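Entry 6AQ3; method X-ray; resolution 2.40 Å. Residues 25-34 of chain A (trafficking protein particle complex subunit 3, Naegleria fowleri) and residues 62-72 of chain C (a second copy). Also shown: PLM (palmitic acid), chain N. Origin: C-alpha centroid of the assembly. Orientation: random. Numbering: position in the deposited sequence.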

# COMPACT_ATOMS: atom_id res chain seq x y z
N LYS A 25 -9.11 1.23 10.61
CA LYS A 25 -8.60 -0.14 10.68
C LYS A 25 -8.56 -0.79 9.30
O LYS A 25 -7.56 -1.44 8.95
CB LYS A 25 -9.48 -0.96 11.63
N ILE A 26 -9.62 -0.64 8.51
CA ILE A 26 -9.71 -1.35 7.25
C ILE A 26 -8.72 -0.78 6.23
O ILE A 26 -8.13 -1.52 5.44
CB ILE A 26 -11.16 -1.33 6.74
CG1 ILE A 26 -11.47 -2.58 5.92
CG2 ILE A 26 -11.47 -0.05 5.95
CD1 ILE A 26 -12.97 -2.79 5.71
N ASN A 27 -8.50 0.54 6.26
CA ASN A 27 -7.50 1.12 5.37
C ASN A 27 -6.11 0.75 5.83
O ASN A 27 -5.21 0.51 5.02
CB ASN A 27 -7.68 2.64 5.29
CG ASN A 27 -9.04 3.04 4.74
OD1 ASN A 27 -10.07 2.85 5.39
ND2 ASN A 27 -9.05 3.60 3.53
N SER A 28 -5.92 0.66 7.15
CA SER A 28 -4.65 0.19 7.70
C SER A 28 -4.40 -1.28 7.38
O SER A 28 -3.26 -1.68 7.12
CB SER A 28 -4.64 0.40 9.21
OG SER A 28 -3.35 0.11 9.72
N GLU A 29 -5.45 -2.11 7.38
CA GLU A 29 -5.29 -3.49 6.95
C GLU A 29 -4.95 -3.55 5.47
O GLU A 29 -4.09 -4.34 5.05
CB GLU A 29 -6.55 -4.30 7.26
N LEU A 30 -5.61 -2.72 4.66
CA LEU A 30 -5.36 -2.71 3.23
C LEU A 30 -3.92 -2.28 2.93
O LEU A 30 -3.23 -2.92 2.12
CB LEU A 30 -6.38 -1.78 2.57
CG LEU A 30 -6.51 -1.66 1.07
CD1 LEU A 30 -6.72 -3.02 0.52
CD2 LEU A 30 -7.72 -0.79 0.77
N LEU A 31 -3.43 -1.25 3.62
CA LEU A 31 -2.03 -0.86 3.42
C LEU A 31 -1.09 -1.98 3.85
O LEU A 31 -0.14 -2.31 3.13
CB LEU A 31 -1.73 0.41 4.20
CG LEU A 31 -0.26 0.83 4.23
CD1 LEU A 31 0.20 1.27 2.85
CD2 LEU A 31 -0.11 1.95 5.23
N ALA A 32 -1.37 -2.61 5.00
CA ALA A 32 -0.52 -3.69 5.48
C ALA A 32 -0.47 -4.84 4.48
O ALA A 32 0.60 -5.41 4.23
CB ALA A 32 -1.03 -4.19 6.83
N MET A 33 -1.61 -5.19 3.88
CA MET A 33 -1.61 -6.28 2.93
C MET A 33 -0.93 -5.89 1.62
O MET A 33 -0.31 -6.74 0.97
CB MET A 33 -3.03 -6.78 2.66
CG MET A 33 -3.63 -7.53 3.83
SD MET A 33 -5.27 -8.18 3.42
CE MET A 33 -6.20 -6.66 3.31
N THR A 34 -1.06 -4.62 1.20
CA THR A 34 -0.36 -4.20 -0.01
C THR A 34 1.16 -4.27 0.18
O THR A 34 1.86 -4.92 -0.61
CB THR A 34 -0.80 -2.80 -0.42
OG1 THR A 34 -2.22 -2.79 -0.63
CG2 THR A 34 -0.09 -2.35 -1.72
N LYS C 62 -6.01 -12.89 -3.10
CA LYS C 62 -5.75 -13.27 -1.72
C LYS C 62 -6.21 -12.18 -0.76
O LYS C 62 -6.77 -12.47 0.31
CB LYS C 62 -4.27 -13.61 -1.53
N MET C 63 -6.04 -10.91 -1.13
CA MET C 63 -6.47 -9.83 -0.25
C MET C 63 -7.98 -9.81 -0.10
O MET C 63 -8.50 -9.64 1.01
CB MET C 63 -5.98 -8.48 -0.78
CG MET C 63 -4.48 -8.25 -0.62
SD MET C 63 -3.88 -6.72 -1.39
CE MET C 63 -5.20 -5.59 -1.05
N GLY C 64 -8.71 -9.99 -1.20
CA GLY C 64 -10.15 -9.89 -1.14
C GLY C 64 -10.80 -10.97 -0.29
O GLY C 64 -11.80 -10.71 0.38
N MET C 65 -10.23 -12.17 -0.28
CA MET C 65 -10.76 -13.20 0.61
C MET C 65 -10.58 -12.81 2.07
O MET C 65 -11.44 -13.13 2.90
CB MET C 65 -10.08 -14.55 0.33
CG MET C 65 -10.47 -15.18 -0.99
SD MET C 65 -9.91 -16.89 -1.19
CE MET C 65 -8.14 -16.71 -0.96
N ARG C 66 -9.51 -12.10 2.39
CA ARG C 66 -9.24 -11.71 3.77
C ARG C 66 -10.00 -10.45 4.16
O ARG C 66 -10.27 -10.24 5.35
CB ARG C 66 -7.74 -11.47 3.96
CG ARG C 66 -6.88 -12.73 3.88
CD ARG C 66 -5.38 -12.45 3.87
NE ARG C 66 -4.88 -11.65 4.99
CZ ARG C 66 -3.66 -11.10 5.03
NH1 ARG C 66 -2.80 -11.28 4.04
NH2 ARG C 66 -3.29 -10.39 6.08
N LEU C 67 -10.35 -9.62 3.19
CA LEU C 67 -10.92 -8.32 3.44
C LEU C 67 -12.45 -8.32 3.54
O LEU C 67 -13.00 -7.40 4.15
CB LEU C 67 -10.44 -7.35 2.36
CG LEU C 67 -10.56 -5.86 2.58
CD1 LEU C 67 -9.50 -5.42 3.56
CD2 LEU C 67 -10.35 -5.15 1.26
N ILE C 68 -13.12 -9.31 2.95
CA ILE C 68 -14.58 -9.25 2.78
C ILE C 68 -15.30 -9.12 4.12
O ILE C 68 -16.29 -8.38 4.23
CB ILE C 68 -15.10 -10.48 2.01
CG1 ILE C 68 -16.63 -10.40 1.89
CG2 ILE C 68 -14.71 -11.75 2.74
CD1 ILE C 68 -17.14 -9.20 1.10
N ASP C 69 -14.81 -9.82 5.15
CA ASP C 69 -15.51 -9.80 6.42
C ASP C 69 -15.48 -8.40 7.02
O ASP C 69 -16.50 -7.90 7.50
CB ASP C 69 -14.90 -10.82 7.38
N GLU C 70 -14.32 -7.75 6.94
CA GLU C 70 -14.21 -6.38 7.43
C GLU C 70 -15.12 -5.44 6.65
O GLU C 70 -15.77 -4.56 7.24
CB GLU C 70 -12.75 -5.92 7.34
CG GLU C 70 -12.32 -4.94 8.42
CD GLU C 70 -12.25 -5.56 9.80
OE1 GLU C 70 -11.96 -6.78 9.89
OE2 GLU C 70 -12.49 -4.84 10.79
N PHE C 71 -15.24 -5.63 5.33
CA PHE C 71 -16.13 -4.78 4.55
C PHE C 71 -17.58 -4.94 5.00
O PHE C 71 -18.29 -3.95 5.19
CB PHE C 71 -16.03 -5.10 3.06
CG PHE C 71 -17.11 -4.45 2.23
CD1 PHE C 71 -17.03 -3.12 1.87
CD2 PHE C 71 -18.21 -5.19 1.82
CE1 PHE C 71 -18.04 -2.53 1.11
CE2 PHE C 71 -19.22 -4.60 1.06
CZ PHE C 71 -19.12 -3.27 0.70
N MET C 72 -18.02 -6.18 5.19
CA MET C 72 -19.39 -6.41 5.64
C MET C 72 -19.65 -5.68 6.95
O MET C 72 -20.71 -5.08 7.12
CB MET C 72 -19.66 -7.90 5.80
CG MET C 72 -19.62 -8.70 4.52
SD MET C 72 -20.81 -8.11 3.31
CE MET C 72 -21.89 -9.54 3.25
C1 PLM N . -22.27 -9.03 -1.42
O2 PLM N . -22.41 -9.50 -2.59
C2 PLM N . -21.27 -7.79 -1.11
C3 PLM N . -20.23 -7.40 -2.18
C4 PLM N . -18.76 -7.63 -1.76
C5 PLM N . -17.88 -6.36 -1.71
C6 PLM N . -16.38 -6.62 -2.02
C7 PLM N . -15.45 -5.40 -1.88
C8 PLM N . -14.55 -5.13 -3.12
C9 PLM N . -13.46 -4.07 -2.87
CA PLM N . -12.96 -3.33 -4.15
CB PLM N . -11.82 -2.31 -3.90
CC PLM N . -10.41 -2.85 -4.22
CD PLM N . -9.28 -2.14 -3.45
CE PLM N . -7.88 -2.22 -4.11
CF PLM N . -6.72 -1.96 -3.12
CG PLM N . -5.38 -1.59 -3.79

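Antiparallel helices that associate without polar bonds must rely on shape, and this contact between two copies of a trafficking complex subunit is a compact example. The helices run at 174° to one another, their axes no closer than 10.7 Å, a separation wide enough to be filled by long side chains. No hydrogen bond crosses between the stretches; 482 Å² of surface is buried, mostly by methionine, leucine and isoleucine.

Residues spaced three or four apart build the contacting face: Ile A26, Leu A30 and Met A33 on one helix, Met C63, Leu C67 and Glu C70 on the other. Because the directions oppose, Ile A26 lies by Glu C70 and Met A33 by Met C63, with Leu C67 in the middle. Leu C67 is the central bump. Its CD1 lies 3.5 Å from Met A33 CE and 4.2 Å from Ile A26 CG1, so it occupies the hollow between Ile A26 and Met A33, which lie about one turn before and one turn after Leu A30. Met A33, which has the largest area covered by the other stretch (110 Å²), bends its flexible thioether to reach it, while its CB rests 3.9 Å from Met C63 CG.

The CE methyl of Met C63 sits in the notch between Leu A30 CD1, 3.4 Å away, and Thr A34 OG1, 4.1 Å away. The CA-to-CB bond of Leu A30 points sideways, but the end of the side chain comes nearer, and the same CD1 is 3.8 Å from CF of the palmitic acid, so lipid and protein share one apolar surface.

At the margins, charged residues contribute their carbon and flat surfaces. Ile A26 CD1 packs 3.5 Å from Glu C70 CG, a methylene, and Met A33 CG lies over one face of the Arg C66 guanidinium, 3.7 Å from NH2. Thr A34 OG1 spends its hydrogen bond within its own helix, on Leu A30 O at 2.9 Å.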